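Local coordinates for aspartokinase (Synechocystis, PDB 3L76), which probably phosphorylates the beta-carboxyl group of L-aspartate with ATP, opening the pathway to lysine, threonine, isoleucine and methionine, and binds lysine and threonine at its ACT domains, at residues Ile360-Ile366 / Glu393-Ser397; Lys374-Leu379 / Ala411-Phe416; Ile386-Ser392 / Asp474-Gln480. The contacts are given in a common frame with arbitrary orientation. Residue numbers count along the deposited sequence, not the author numbering.

Contact 1: Ile360-Ile366 / Glu393-Ser397; sequences IAGAGMI and EVKVS. With LYS (lysine), chain F.
Two antiparallel strand ends, Ile-360-Ala-361 and Lys-395-Ser-397, pair and then part into loops. Ile-360 and Val-396 form a hydrogen-bonded pair, with Ile-360 N to Val-396 O and Val-396 N to Ile-360 O both 3.2 Å; Ala-361 and Lys-395 follow as a non-hydrogen-bonded pair, CA to CA 4.5 Å. One more bond, Gly-362 N to Val-394 O at 2.9 Å, prolongs the ladder past the strand end. Beyond it the chain curls into a 3-10 turn at Ala-363-Met-365, which swings Met-365 back over the partner. Its side chain (p,t) bends at chi3 p, putting CE 3.3 Å from Val-394 O and 4.2 Å from Val-396 CG1. On that same face Ile-360 CG1 (chi1 p) presses against Val-396 CG1 at 3.3 Å, while Ala-361 CB meets Lys-395 CG at 3.7 Å on the other. The Lys-395 amine runs on to salt bridges with Glu-265 and Glu-565. Ile-366 CD1 rests on both Glu-393 CG and Val-394 CG1, 3.8 Å from each. Met-365 O and Glu-393 O receive weak bonds from lysine N (3.3 Å) and NZ (3.5 Å), so these loops form one wall of an ACT-domain lysine effector site.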
loop_
_atom_site.group_PDB
_atom_site.type_symbol
_atom_site.label_atom_id
_atom_site.label_comp_id
_atom_site.label_asym_id
_atom_site.label_seq_id
_atom_site.Cartn_x
_atom_site.Cartn_y
_atom_site.Cartn_z
ATOM N N ILE A 360 -0.534 2.502 -40.214
ATOM C CA ILE A 360 -1.052 2.440 -38.856
ATOM C C ILE A 360 -0.204 3.395 -38.047
ATOM O O ILE A 360 1.001 3.519 -38.267
ATOM C CB ILE A 360 -1.008 1.027 -38.280
ATOM C CG1 ILE A 360 0.448 0.521 -38.213
ATOM C CG2 ILE A 360 -1.901 0.108 -39.107
ATOM C CD1 ILE A 360 0.575 -0.870 -37.606
ATOM N N ALA A 361 -0.840 4.103 -37.128
ATOM C CA ALA A 361 -0.143 5.117 -36.358
ATOM C C ALA A 361 -0.493 4.937 -34.893
ATOM O O ALA A 361 -1.618 4.571 -34.565
ATOM C CB ALA A 361 -0.544 6.485 -36.853
ATOM N N GLY A 362 0.467 5.181 -34.011
ATOM C CA GLY A 362 0.228 4.977 -32.595
ATOM C C GLY A 362 1.443 5.003 -31.703
ATOM O O GLY A 362 2.447 4.323 -31.968
ATOM N N ALA A 363 1.340 5.796 -30.636
ATOM C CA ALA A 363 2.387 5.879 -29.627
ATOM C C ALA A 363 2.688 4.517 -28.985
ATOM O O ALA A 363 3.827 4.215 -28.639
ATOM C CB ALA A 363 2.008 6.889 -28.586
ATOM N N GLY A 364 1.656 3.694 -28.870
ATOM C CA GLY A 364 1.755 2.410 -28.205
ATOM C C GLY A 364 2.606 1.375 -28.906
ATOM O O GLY A 364 2.725 0.248 -28.425
ATOM N N MET A 365 3.198 1.746 -30.038
ATOM C CA MET A 365 3.984 0.792 -30.815
ATOM C C MET A 365 5.460 0.978 -30.498
ATOM O O MET A 365 6.268 0.087 -30.732
ATOM C CB MET A 365 3.724 0.930 -32.324
ATOM C CG MET A 365 4.440 2.123 -32.988
ATOM S SD MET A 365 4.399 2.178 -34.802
ATOM C CE MET A 365 2.632 2.199 -35.141
ATOM N N ILE A 366 5.805 2.140 -29.956
ATOM C CA ILE A 366 7.172 2.400 -29.507
ATOM C C ILE A 366 7.680 1.320 -28.538
ATOM O O ILE A 366 7.142 1.151 -27.455
ATOM C CB ILE A 366 7.281 3.777 -28.826
ATOM C CG1 ILE A 366 6.723 4.870 -29.741
ATOM C CG2 ILE A 366 8.717 4.062 -28.412
ATOM C CD1 ILE A 366 7.049 6.273 -29.301
ATOM N N GLU A 393 8.850 6.824 -35.982
ATOM C CA GLU A 393 8.761 6.374 -34.596
ATOM C C GLU A 393 7.389 5.803 -34.258
ATOM O O GLU A 393 7.287 4.826 -33.539
ATOM C CB GLU A 393 9.073 7.515 -33.639
ATOM C CG GLU A 393 9.340 7.038 -32.241
ATOM C CD GLU A 393 10.659 6.301 -32.147
ATOM O OE1 GLU A 393 10.656 5.059 -32.016
ATOM O OE2 GLU A 393 11.704 6.972 -32.217
ATOM N N VAL A 394 6.348 6.394 -34.837
ATOM C CA VAL A 394 4.981 6.078 -34.450
ATOM C C VAL A 394 4.106 5.694 -35.645
ATOM O O VAL A 394 2.884 5.513 -35.523
ATOM C CB VAL A 394 4.350 7.249 -33.653
ATOM C CG1 VAL A 394 4.986 7.358 -32.281
ATOM C CG2 VAL A 394 4.510 8.557 -34.410
ATOM N N LYS A 395 4.733 5.537 -36.806
ATOM C CA LYS A 395 4.002 5.073 -37.990
ATOM C C LYS A 395 4.733 3.977 -38.717
ATOM O O LYS A 395 5.953 4.047 -38.912
ATOM C CB LYS A 395 3.778 6.224 -38.999
ATOM C CG LYS A 395 2.637 7.140 -38.646
ATOM C CD LYS A 395 2.356 8.117 -39.751
ATOM C CE LYS A 395 1.375 9.175 -39.287
ATOM N NZ LYS A 395 0.932 10.039 -40.416
ATOM N N VAL A 396 3.994 2.973 -39.151
ATOM C CA VAL A 396 4.478 2.136 -40.247
ATOM C C VAL A 396 3.639 2.378 -41.515
ATOM O O VAL A 396 2.417 2.207 -41.518
ATOM C CB VAL A 396 4.641 0.634 -39.860
ATOM C CG1 VAL A 396 3.716 0.261 -38.748
ATOM C CG2 VAL A 396 4.453 -0.274 -41.076
ATOM N N SER A 397 4.311 2.837 -42.572
ATOM C CA SER A 397 3.661 3.127 -43.853
ATOM C C SER A 397 3.947 2.046 -44.887
ATOM O O SER A 397 5.047 1.492 -44.941
ATOM C CB SER A 397 4.068 4.491 -44.399
ATOM O OG SER A 397 3.884 5.532 -43.451
HETATM N N LYS F . 8.487 -1.682 -32.381
HETATM C CA LYS F . 7.431 -2.117 -33.303
HETATM C C LYS F . 7.445 -3.613 -33.587
HETATM O O LYS F . 8.482 -4.280 -33.355
HETATM C CB LYS F . 7.498 -1.323 -34.619
HETATM C CG LYS F . 7.212 0.167 -34.453
HETATM C CD LYS F . 7.687 0.996 -35.636
HETATM C CE LYS F . 9.153 1.358 -35.499
HETATM N NZ LYS F . 9.377 2.833 -35.437
HETATM O OXT LYS F . 6.407 -4.154 -34.047
#

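Contact 2: Lys374-Leu379 / Ala411-Phe416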
loop_
_atom_site.group_PDB
_atom_site.type_symbol
_atom_site.label_atom_id
_atom_site.label_comp_id
_atom_site.label_asym_id
_atom_site.label_seq_id
_atom_site.Cartn_x
_atom_site.Cartn_y
_atom_site.Cartn_z
ATOM N N LYS A 374 1.621 -7.590 -37.152
ATOM C CA LYS A 374 0.178 -7.720 -37.232
ATOM C C LYS A 374 -0.400 -6.905 -38.390
ATOM O O LYS A 374 -1.353 -7.321 -39.034
ATOM C CB LYS A 374 -0.470 -7.321 -35.911
ATOM C CG LYS A 374 -1.978 -7.440 -35.936
ATOM C CD LYS A 374 -2.563 -7.012 -34.617
ATOM C CE LYS A 374 -4.085 -7.059 -34.636
ATOM N NZ LYS A 374 -4.633 -6.199 -33.551
ATOM N N MET A 375 0.180 -5.745 -38.661
ATOM C CA MET A 375 -0.197 -5.013 -39.865
ATOM C C MET A 375 -0.013 -5.874 -41.115
ATOM O O MET A 375 -0.949 -6.071 -41.892
ATOM C CB MET A 375 0.609 -3.736 -40.008
ATOM C CG MET A 375 0.147 -2.884 -41.168
ATOM S SD MET A 375 1.239 -1.489 -41.454
ATOM C CE MET A 375 0.268 -0.615 -42.666
ATOM N N PHE A 376 1.194 -6.398 -41.289
ATOM C CA PHE A 376 1.528 -7.249 -42.446
ATOM C C PHE A 376 0.648 -8.487 -42.565
ATOM O O PHE A 376 0.233 -8.850 -43.663
ATOM C CB PHE A 376 3.013 -7.654 -42.422
ATOM C CG PHE A 376 3.968 -6.478 -42.271
ATOM C CD1 PHE A 376 3.581 -5.184 -42.637
ATOM C CD2 PHE A 376 5.243 -6.665 -41.761
ATOM C CE1 PHE A 376 4.460 -4.104 -42.502
ATOM C CE2 PHE A 376 6.136 -5.598 -41.615
ATOM C CZ PHE A 376 5.755 -4.321 -41.984
ATOM N N LYS A 377 0.350 -9.132 -41.440
ATOM C CA LYS A 377 -0.530 -10.303 -41.448
ATOM C C LYS A 377 -1.948 -9.931 -41.893
ATOM O O LYS A 377 -2.550 -10.617 -42.714
ATOM C CB LYS A 377 -0.574 -10.961 -40.066
ATOM C CG LYS A 377 -1.560 -12.122 -39.950
ATOM C CD LYS A 377 -1.902 -12.437 -38.483
ATOM C CE LYS A 377 -3.064 -13.429 -38.358
ATOM N NZ LYS A 377 -2.759 -14.755 -38.973
ATOM N N THR A 378 -2.473 -8.835 -41.350
ATOM C CA THR A 378 -3.805 -8.365 -41.707
ATOM C C THR A 378 -3.948 -8.160 -43.207
ATOM O O THR A 378 -4.924 -8.604 -43.799
ATOM C CB THR A 378 -4.150 -7.060 -40.985
ATOM O OG1 THR A 378 -3.964 -7.241 -39.583
ATOM C CG2 THR A 378 -5.591 -6.679 -41.243
ATOM N N LEU A 379 -2.981 -7.475 -43.811
ATOM C CA LEU A 379 -2.961 -7.282 -45.262
ATOM C C LEU A 379 -2.803 -8.603 -46.009
ATOM O O LEU A 379 -3.516 -8.881 -46.980
ATOM C CB LEU A 379 -1.854 -6.308 -45.666
ATOM C CG LEU A 379 -2.011 -4.905 -45.067
ATOM C CD1 LEU A 379 -0.894 -4.012 -45.484
ATOM C CD2 LEU A 379 -3.330 -4.296 -45.457
ATOM N N ALA A 411 -9.703 -3.945 -43.449
ATOM C CA ALA A 411 -9.052 -5.001 -42.680
ATOM C C ALA A 411 -8.239 -4.448 -41.528
ATOM O O ALA A 411 -8.239 -5.031 -40.456
ATOM C CB ALA A 411 -8.176 -5.858 -43.557
ATOM N N LEU A 412 -7.548 -3.336 -41.753
ATOM C CA LEU A 412 -6.732 -2.734 -40.714
ATOM C C LEU A 412 -7.613 -2.073 -39.664
ATOM O O LEU A 412 -7.353 -2.150 -38.465
ATOM C CB LEU A 412 -5.761 -1.718 -41.317
ATOM C CG LEU A 412 -4.630 -2.316 -42.150
ATOM C CD1 LEU A 412 -3.849 -1.219 -42.828
ATOM C CD2 LEU A 412 -3.719 -3.157 -41.272
ATOM N N SER A 413 -8.660 -1.426 -40.142
ATOM C CA SER A 413 -9.632 -0.771 -39.286
ATOM C C SER A 413 -10.217 -1.776 -38.274
ATOM O O SER A 413 -10.252 -1.505 -37.068
ATOM C CB SER A 413 -10.722 -0.127 -40.158
ATOM O OG SER A 413 -11.683 0.527 -39.355
ATOM N N ASN A 414 -10.637 -2.939 -38.770
ATOM C CA ASN A 414 -11.146 -4.046 -37.934
ATOM C C ASN A 414 -10.118 -4.676 -37.015
ATOM O O ASN A 414 -10.379 -4.884 -35.844
ATOM C CB ASN A 414 -11.713 -5.173 -38.797
ATOM C CG ASN A 414 -13.200 -5.049 -39.028
ATOM O OD1 ASN A 414 -13.814 -4.036 -38.697
ATOM N ND2 ASN A 414 -13.791 -6.089 -39.601
ATOM N N ALA A 415 -8.957 -5.018 -37.552
ATOM C CA ALA A 415 -7.962 -5.724 -36.758
ATOM C C ALA A 415 -7.436 -4.901 -35.592
ATOM O O ALA A 415 -7.116 -5.444 -34.552
ATOM C CB ALA A 415 -6.804 -6.193 -37.616
ATOM N N PHE A 416 -7.338 -3.594 -35.763
ATOM C CA PHE A 416 -6.824 -2.751 -34.692
ATOM C C PHE A 416 -7.928 -1.975 -33.953
ATOM O O PHE A 416 -7.637 -1.143 -33.097
ATOM C CB PHE A 416 -5.786 -1.779 -35.240
ATOM C CG PHE A 416 -4.519 -2.431 -35.676
ATOM C CD1 PHE A 416 -4.277 -2.700 -37.026
ATOM C CD2 PHE A 416 -3.558 -2.765 -34.743
ATOM C CE1 PHE A 416 -3.095 -3.301 -37.420
ATOM C CE2 PHE A 416 -2.371 -3.376 -35.134
ATOM C CZ PHE A 416 -2.137 -3.643 -36.473
#
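The two helices of an ACT-domain alpha/beta sandwich pack here on one side of its sheet, helix 371-381 against the end of helix 405-415. Their local axes come within 9.6 Å, at 127° between N-to-C directions. Thr-378, nearest to Ala-411 (CA to CA 6.3 Å), sits at the middle of the interface. Its m rotamer turns OG1 back to its own helix, where it donates to Lys-374 O at 2.7 Å; CG2 is thereby directed at the partner, 3.2 Å from Ala-411 O and 3.6 Å from Ala-411 CB. The small side chains of Ala-411 and Ala-415 leave room for this threonine, with Ala-415 CB 3.6 Å from Thr-378 OG1. Toward the sheet, Leu-412 in its m,t rotamer slips between Met-375 and Leu-379: its CD2 lies 3.9 Å from Met-375 CG, its CG 4.1 Å from Leu-379 CD2. Met-375, trans at all three chi angles, stretches toward the strands and reaches Val-396 and Cys-398. Phe-416 likewise lies against Ile-360, and its ring presents its edge to Met-375 N. Lys-374 is all-trans, long enough to span the gap and cross one face of that ring. Its NZ makes an off-centre cation-pi contact, 4.3 Å from the centroid of the Phe-416 ring, and donates a 2.8 Å hydrogen bond to Ala-415 O.

Contact 3: Ile386-Ser392 / Asp474-Gln480. With THR (threonine), chain D; LYS (lysine), chain F.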
loop_
_atom_site.group_PDB
_atom_site.type_symbol
_atom_site.label_atom_id
_atom_site.label_comp_id
_atom_site.label_asym_id
_atom_site.label_seq_id
_atom_site.Cartn_x
_atom_site.Cartn_y
_atom_site.Cartn_z
ATOM N N ILE A 386 2.337 -6.137 -50.284
ATOM C CA ILE A 386 3.030 -4.931 -49.857
ATOM C C ILE A 386 4.201 -4.635 -50.799
ATOM O O ILE A 386 5.105 -5.445 -50.944
ATOM C CB ILE A 386 3.566 -5.082 -48.421
ATOM C CG1 ILE A 386 2.444 -5.534 -47.482
ATOM C CG2 ILE A 386 4.248 -3.777 -47.967
ATOM C CD1 ILE A 386 2.906 -5.931 -46.106
ATOM N N GLU A 387 4.187 -3.459 -51.409
ATOM C CA GLU A 387 5.194 -3.080 -52.385
ATOM C C GLU A 387 6.360 -2.382 -51.717
ATOM O O GLU A 387 7.498 -2.794 -51.862
ATOM C CB GLU A 387 4.583 -2.199 -53.477
ATOM C CG GLU A 387 3.488 -2.897 -54.252
ATOM C CD GLU A 387 2.985 -2.104 -55.445
ATOM O OE1 GLU A 387 3.634 -1.107 -55.826
ATOM O OE2 GLU A 387 1.929 -2.489 -55.995
ATOM N N MET A 388 6.070 -1.334 -50.965
ATOM C CA MET A 388 7.102 -0.630 -50.236
ATOM C C MET A 388 6.754 -0.465 -48.749
ATOM O O MET A 388 5.586 -0.540 -48.366
ATOM C CB MET A 388 7.348 0.729 -50.885
ATOM C CG MET A 388 7.934 0.631 -52.277
ATOM S SD MET A 388 8.746 2.162 -52.785
ATOM C CE MET A 388 7.337 3.244 -52.984
ATOM N N ILE A 389 7.775 -0.208 -47.934
ATOM C CA ILE A 389 7.610 -0.039 -46.497
ATOM C C ILE A 389 8.515 1.033 -45.932
ATOM O O ILE A 389 9.698 1.078 -46.251
ATOM C CB ILE A 389 7.877 -1.361 -45.690
ATOM C CG1 ILE A 389 7.023 -2.509 -46.220
ATOM C CG2 ILE A 389 7.569 -1.170 -44.188
ATOM C CD1 ILE A 389 7.391 -3.856 -45.635
ATOM N N SER A 390 7.954 1.866 -45.058
ATOM C CA SER A 390 8.697 2.946 -44.423
ATOM C C SER A 390 8.177 3.186 -43.003
ATOM O O SER A 390 6.975 3.434 -42.795
ATOM C CB SER A 390 8.563 4.226 -45.246
ATOM O OG SER A 390 9.329 5.278 -44.696
ATOM N N THR A 391 9.081 3.108 -42.030
ATOM C CA THR A 391 8.739 3.406 -40.648
ATOM C C THR A 391 9.227 4.766 -40.141
ATOM O O THR A 391 10.282 5.270 -40.537
ATOM C CB THR A 391 9.227 2.320 -39.671
ATOM O OG1 THR A 391 10.641 2.140 -39.811
ATOM C CG2 THR A 391 8.509 1.018 -39.935
ATOM N N SER A 392 8.420 5.366 -39.264
ATOM C CA SER A 392 8.900 6.444 -38.399
ATOM C C SER A 392 8.898 5.929 -36.959
ATOM O O SER A 392 8.932 4.722 -36.730
ATOM C CB SER A 392 8.088 7.751 -38.578
ATOM O OG SER A 392 6.723 7.604 -38.211
ATOM N N ASP A 474 12.748 -1.693 -34.629
ATOM C CA ASP A 474 12.784 -0.233 -34.630
ATOM C C ASP A 474 12.490 0.384 -35.995
ATOM O O ASP A 474 11.846 1.428 -36.080
ATOM C CB ASP A 474 14.140 0.267 -34.138
ATOM C CG ASP A 474 14.250 1.786 -34.157
ATOM O OD1 ASP A 474 13.425 2.463 -33.510
ATOM O OD2 ASP A 474 15.175 2.308 -34.808
ATOM N N MET A 475 12.990 -0.257 -37.052
ATOM C CA MET A 475 12.845 0.249 -38.411
ATOM C C MET A 475 12.639 -0.875 -39.401
ATOM O O MET A 475 13.215 -1.943 -39.263
ATOM C CB MET A 475 14.058 1.083 -38.813
ATOM C CG MET A 475 14.280 2.306 -37.926
ATOM S SD MET A 475 13.212 3.707 -38.336
ATOM C CE MET A 475 14.089 4.271 -39.801
ATOM N N ILE A 476 11.788 -0.633 -40.390
ATOM C CA ILE A 476 11.630 -1.546 -41.511
ATOM C C ILE A 476 11.583 -0.740 -42.799
ATOM O O ILE A 476 10.782 0.190 -42.925
ATOM C CB ILE A 476 10.353 -2.363 -41.416
ATOM C CG1 ILE A 476 10.214 -2.967 -40.022
ATOM C CG2 ILE A 476 10.328 -3.440 -42.523
ATOM C CD1 ILE A 476 8.926 -3.707 -39.809
ATOM N N ILE A 477 12.456 -1.090 -43.738
ATOM C CA ILE A 477 12.522 -0.411 -45.027
ATOM C C ILE A 477 12.502 -1.408 -46.172
ATOM O O ILE A 477 13.253 -2.382 -46.200
ATOM C CB ILE A 477 13.775 0.426 -45.148
ATOM C CG1 ILE A 477 13.998 1.235 -43.862
ATOM C CG2 ILE A 477 13.667 1.327 -46.337
ATOM C CD1 ILE A 477 15.254 2.110 -43.889
ATOM N N GLN A 478 11.609 -1.166 -47.115
ATOM C CA GLN A 478 11.469 -2.041 -48.261
ATOM C C GLN A 478 11.155 -1.175 -49.470
ATOM O O GLN A 478 10.251 -0.336 -49.426
ATOM C CB GLN A 478 10.380 -3.090 -48.015
ATOM C CG GLN A 478 10.074 -3.961 -49.218
ATOM C CD GLN A 478 8.908 -4.890 -48.971
ATOM O OE1 GLN A 478 8.930 -5.697 -48.045
ATOM N NE2 GLN A 478 7.880 -4.786 -49.808
ATOM N N SER A 479 11.923 -1.354 -50.543
ATOM C CA SER A 479 11.792 -0.479 -51.703
ATOM C C SER A 479 11.500 -1.243 -52.996
ATOM O O SER A 479 10.435 -1.844 -53.148
ATOM C CB SER A 479 13.022 0.417 -51.840
ATOM O OG SER A 479 12.778 1.454 -52.764
ATOM N N GLN A 480 12.444 -1.241 -53.926
ATOM C CA GLN A 480 12.165 -1.800 -55.253
ATOM C C GLN A 480 12.265 -3.322 -55.332
ATOM O O GLN A 480 12.781 -3.986 -54.429
ATOM C CB GLN A 480 13.073 -1.145 -56.298
ATOM C CG GLN A 480 12.922 0.395 -56.351
ATOM C CD GLN A 480 11.455 0.798 -56.377
ATOM O OE1 GLN A 480 10.777 0.662 -57.395
ATOM N NE2 GLN A 480 10.955 1.280 -55.250
HETATM N N THR D . 5.529 -8.354 -50.975
HETATM C CA THR D . 5.851 -9.094 -49.757
HETATM C C THR D . 4.634 -9.137 -48.848
HETATM O O THR D . 3.628 -8.453 -49.111
HETATM C CB THR D . 7.019 -8.469 -48.981
HETATM O OG1 THR D . 6.674 -7.127 -48.599
HETATM C CG2 THR D . 8.303 -8.472 -49.833
HETATM O OXT THR D . 4.652 -9.867 -47.847
HETATM N N LYS F . 8.487 -1.682 -32.381
HETATM C CA LYS F . 7.431 -2.117 -33.303
HETATM C C LYS F . 7.445 -3.613 -33.587
HETATM O O LYS F . 8.482 -4.280 -33.355
HETATM C CB LYS F . 7.498 -1.323 -34.619
HETATM C CG LYS F . 7.212 0.167 -34.453
HETATM C CD LYS F . 7.687 0.996 -35.636
HETATM C CE LYS F . 9.153 1.358 -35.499
HETATM N NZ LYS F . 9.377 2.833 -35.437
HETATM O OXT LYS F . 6.407 -4.154 -34.047
#
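Backbone pairing joins strands 388-391 and 475-479 antiparallel, centred on Ile-389 and Gln-478, whose two hydrogen bonds are Ile-389 N to Gln-478 O at 2.9 Å and Gln-478 N to Ile-389 O at 3.1 Å. Toward Thr-391 the ladder loosens: Thr-391 N to Ile-476 O is weak at 3.5 Å, and a side chain takes over, Thr-391 OG1 accepting from Ile-476 N at 3.1 Å. At the other end Gln-478 NE2 donates to Glu-387 O (2.9 Å), beside a classic beta bulge in which Glu-387 and Met-388 both face Val-399. Apolar contact centres on Ile-389 CG2, 3.9 Å from Ile-476 CG2, with Phe-376 of helix 371-381 against both. The ligands lie at opposite ends. Ile-386 N donates to threonine O and threonine N to Ile-386 O, both 2.9 Å, and threonine OG1 donates to Gln-478 OE1 at 2.7 Å; lysine NZ reaches Ser-392 O at a very short 2.3 Å. Edge-to-edge joining of two ACT-domain sheets, with effectors held at the interface, is characteristic of aspartokinase regulatory domains.

Strand 395-401 lies between the partners of contacts 1 and 3, pairing with strand 348-361 in the former and strand 388-391 in the latter, so both belong to one continuous sheet; contact 2 lays two helices over it. Contact 3 is the most buried and spans two ACT domains, whereas contacts 1 and 2 stay within one and are partly buried. Contact 1 uses backbone hydrogen bonds alone, contact 3 as many side-chain as backbone ones; the helix pair relies on side-chain packing plus the Lys-374 amine. Met-375 of contact 2 rests on Ile-360 and Val-396 of contact 1, and Phe-376 reaches Ile-386, Ile-389 and Ile-476 of contact 3. Contacts 1 and 3 share the bound lysine; threonine binds at contact 3.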